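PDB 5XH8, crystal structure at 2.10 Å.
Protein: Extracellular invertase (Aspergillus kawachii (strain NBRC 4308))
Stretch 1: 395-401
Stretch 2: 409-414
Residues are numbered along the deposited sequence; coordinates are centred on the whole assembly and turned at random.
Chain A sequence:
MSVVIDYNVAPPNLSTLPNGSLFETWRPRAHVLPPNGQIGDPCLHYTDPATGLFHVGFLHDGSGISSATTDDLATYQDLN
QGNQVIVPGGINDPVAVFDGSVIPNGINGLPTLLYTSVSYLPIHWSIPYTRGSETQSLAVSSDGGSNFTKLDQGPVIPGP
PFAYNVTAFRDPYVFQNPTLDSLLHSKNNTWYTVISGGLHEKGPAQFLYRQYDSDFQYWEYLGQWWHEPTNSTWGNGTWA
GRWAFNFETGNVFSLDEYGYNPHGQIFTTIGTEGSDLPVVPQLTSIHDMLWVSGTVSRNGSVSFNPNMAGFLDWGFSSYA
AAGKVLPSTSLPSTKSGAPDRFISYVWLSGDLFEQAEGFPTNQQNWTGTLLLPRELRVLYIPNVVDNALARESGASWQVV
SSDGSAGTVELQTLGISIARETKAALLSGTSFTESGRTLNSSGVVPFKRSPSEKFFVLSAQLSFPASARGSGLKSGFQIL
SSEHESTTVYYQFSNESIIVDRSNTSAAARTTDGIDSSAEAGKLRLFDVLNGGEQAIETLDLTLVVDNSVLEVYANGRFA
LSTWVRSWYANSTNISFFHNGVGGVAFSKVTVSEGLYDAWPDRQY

Stretch 1, residues 395-401: ASWQVVS
Stretch 2 (409-414) VELQTL

The apolar centre of this contact is built on Leu411 and Val399, which face each other as a non-hydrogen-bonded antiparallel pair with CA atoms 4.7 Å apart. Both side chains lie on the same face of the sheet. Leu411 is m at chi1 and t at chi2 (-64°, -175°), which brings the end of its side chain nearer to the first stretch. Val399 is t (172°). Its CG2 packs 3.8 Å from Leu411 CD2, and its CG1 lies 3.9 Å from Val409 CG1. Val409 is m (-70°). Trp397 extends the apolar patch: its CD1 is 3.9 Å from Leu411 CD1, and the methyl approaches the ring obliquely. The indole has chi1 57° (p) and chi2 89°, and its NE1 is hydrogen-bonded elsewhere in the structure.

Around this centre the backbones form an antiparallel ladder. The strand 409-414 is extended throughout, with phi from -158° to -83° and psi from 124° to 178°. The axes approach to 4.6 Å, and the N-to-C directions make an angle of 128°, well short of a straight antiparallel alignment. Gln398 pairs with Gln412, CA to CA 5.3 Å, through two hydrogen bonds. Gln398 N donates to Gln412 O at 3.0 Å, and Gln412 N donates to Gln398 O at 2.8 Å.

The next rung is less regular. Val400 N donates to Glu410 O at 2.9 Å and 168°, but Glu410 N donates to Ser401 O at 3.0 Å. The two bonds of Glu410 thus go to successive residues of the first stretch, as in a bulge. Val400 has phi/psi -113°/-9°, a psi far from the extended values of its neighbours Val399 (-75°/124°) and Ser401 (-163°/168°). The CA atoms of Ser401 and Glu410 are 5.2 Å apart.

The carbonyls also receive CA-H...O contacts. Leu411 CA lies 3.4 Å from Gln398 O, Val409 CA 3.3 Å from Ser401 O, and Trp397 CA 3.1 Å from Gln412 O.

Gln398 and Gln412 point to the other face of the sheet from Val399 and Leu411. Gln398 is p then t (64°, -165°), and Gln412 is t then t (-167°, -162°). Val400, m at -58°, points sideways and sets its CG1 3.5 Å from Gln412 CB, an aliphatic contact beside the amides.

The polar edge has two ends. At one, Ser396 has phi/psi -104°/22° and Trp397 has -154°/166°. Thr413 is t (-167°), and its OG1 donates to Ser396 O at 2.5 Å, a very short hydrogen bond. Ser396 OG (chi1 -48°, m) is bonded elsewhere in the structure. At the other end, Ser401 is p (62°). Its OG donates a weak hydrogen bond to Glu410 OE1 at 3.4 Å and lies 3.2 Å from Glu410 CB. Glu410 is extended, t and t (-169°, 176°), with chi3 37°; its OE1 is also 3.6 Å from Val400 CG2.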

# COMPACT_ATOMS: atom_id res chain seq x y z
N ALA A 395 20.25 4.64 35.98
CA ALA A 395 20.83 5.95 35.76
C ALA A 395 21.52 5.97 34.40
O ALA A 395 21.27 5.10 33.57
CB ALA A 395 21.80 6.27 36.90
N SER A 396 22.39 6.94 34.18
CA SER A 396 23.03 7.17 32.86
C SER A 396 24.45 6.71 32.76
O SER A 396 25.19 7.16 31.88
CB SER A 396 22.97 8.66 32.52
OG SER A 396 21.65 9.12 32.76
N TRP A 397 24.84 5.78 33.63
CA TRP A 397 26.19 5.25 33.63
C TRP A 397 26.19 3.85 34.23
O TRP A 397 25.21 3.44 34.86
CB TRP A 397 27.10 6.17 34.45
CG TRP A 397 26.61 6.34 35.86
CD1 TRP A 397 26.91 5.55 36.95
CD2 TRP A 397 25.69 7.35 36.34
NE1 TRP A 397 26.25 6.01 38.06
CE2 TRP A 397 25.50 7.11 37.73
CE3 TRP A 397 25.05 8.45 35.75
CZ2 TRP A 397 24.68 7.92 38.53
CZ3 TRP A 397 24.20 9.24 36.53
CH2 TRP A 397 24.03 8.97 37.92
N GLN A 398 27.29 3.13 34.05
CA GLN A 398 27.49 1.85 34.74
C GLN A 398 28.95 1.59 35.10
O GLN A 398 29.90 2.06 34.42
CB GLN A 398 26.95 0.69 33.90
CG GLN A 398 27.68 0.50 32.59
CD GLN A 398 26.93 -0.40 31.63
OE1 GLN A 398 26.01 -1.12 32.02
NE2 GLN A 398 27.33 -0.38 30.36
N VAL A 399 29.12 0.81 36.17
CA VAL A 399 30.43 0.42 36.66
C VAL A 399 30.97 -0.63 35.71
O VAL A 399 30.31 -1.62 35.49
CB VAL A 399 30.34 -0.15 38.10
CG1 VAL A 399 31.67 -0.74 38.55
CG2 VAL A 399 29.85 0.93 39.08
N VAL A 400 32.15 -0.42 35.14
CA VAL A 400 32.81 -1.43 34.28
C VAL A 400 34.11 -2.04 34.86
O VAL A 400 34.66 -2.97 34.27
CB VAL A 400 33.12 -0.89 32.87
CG1 VAL A 400 31.83 -0.43 32.19
CG2 VAL A 400 34.17 0.22 32.89
N SER A 401 34.61 -1.48 35.97
CA SER A 401 35.68 -2.12 36.77
C SER A 401 35.74 -1.47 38.14
O SER A 401 35.13 -0.42 38.38
CB SER A 401 37.04 -2.02 36.09
OG SER A 401 37.41 -0.68 35.94
N VAL A 409 35.98 3.05 41.37
CA VAL A 409 35.40 2.36 40.19
C VAL A 409 35.70 3.14 38.90
O VAL A 409 35.90 4.36 38.93
CB VAL A 409 33.86 2.18 40.31
CG1 VAL A 409 33.52 1.16 41.38
CG2 VAL A 409 33.14 3.50 40.60
N GLU A 410 35.75 2.43 37.77
CA GLU A 410 35.68 3.06 36.45
C GLU A 410 34.22 3.06 35.99
O GLU A 410 33.56 2.00 35.97
CB GLU A 410 36.54 2.33 35.44
CG GLU A 410 36.70 3.11 34.15
CD GLU A 410 37.63 2.45 33.17
OE1 GLU A 410 37.63 1.21 33.09
OE2 GLU A 410 38.37 3.17 32.47
N LEU A 411 33.71 4.23 35.62
CA LEU A 411 32.36 4.35 35.09
C LEU A 411 32.39 4.45 33.58
O LEU A 411 33.39 4.89 32.98
CB LEU A 411 31.65 5.57 35.66
CG LEU A 411 31.37 5.59 37.17
CD1 LEU A 411 30.54 6.82 37.51
CD2 LEU A 411 30.67 4.31 37.64
N GLN A 412 31.28 4.04 32.97
CA GLN A 412 31.07 4.11 31.53
C GLN A 412 29.76 4.84 31.25
O GLN A 412 28.77 4.64 31.95
CB GLN A 412 31.01 2.70 30.95
CG GLN A 412 31.10 2.61 29.44
CD GLN A 412 30.62 1.27 28.92
OE1 GLN A 412 29.47 0.88 29.12
NE2 GLN A 412 31.49 0.56 28.25
N THR A 413 29.77 5.68 30.21
CA THR A 413 28.58 6.43 29.79
C THR A 413 28.73 6.85 28.33
O THR A 413 29.76 6.59 27.68
CB THR A 413 28.36 7.66 30.69
OG1 THR A 413 27.05 8.19 30.48
CG2 THR A 413 29.36 8.74 30.42
N LEU A 414 27.70 7.51 27.81
CA LEU A 414 27.78 8.03 26.44
C LEU A 414 28.50 9.38 26.44
O LEU A 414 28.10 10.32 27.14
CB LEU A 414 26.38 8.17 25.81
CG LEU A 414 26.40 8.68 24.36
CD1 LEU A 414 26.95 7.62 23.42
CD2 LEU A 414 25.02 9.15 23.91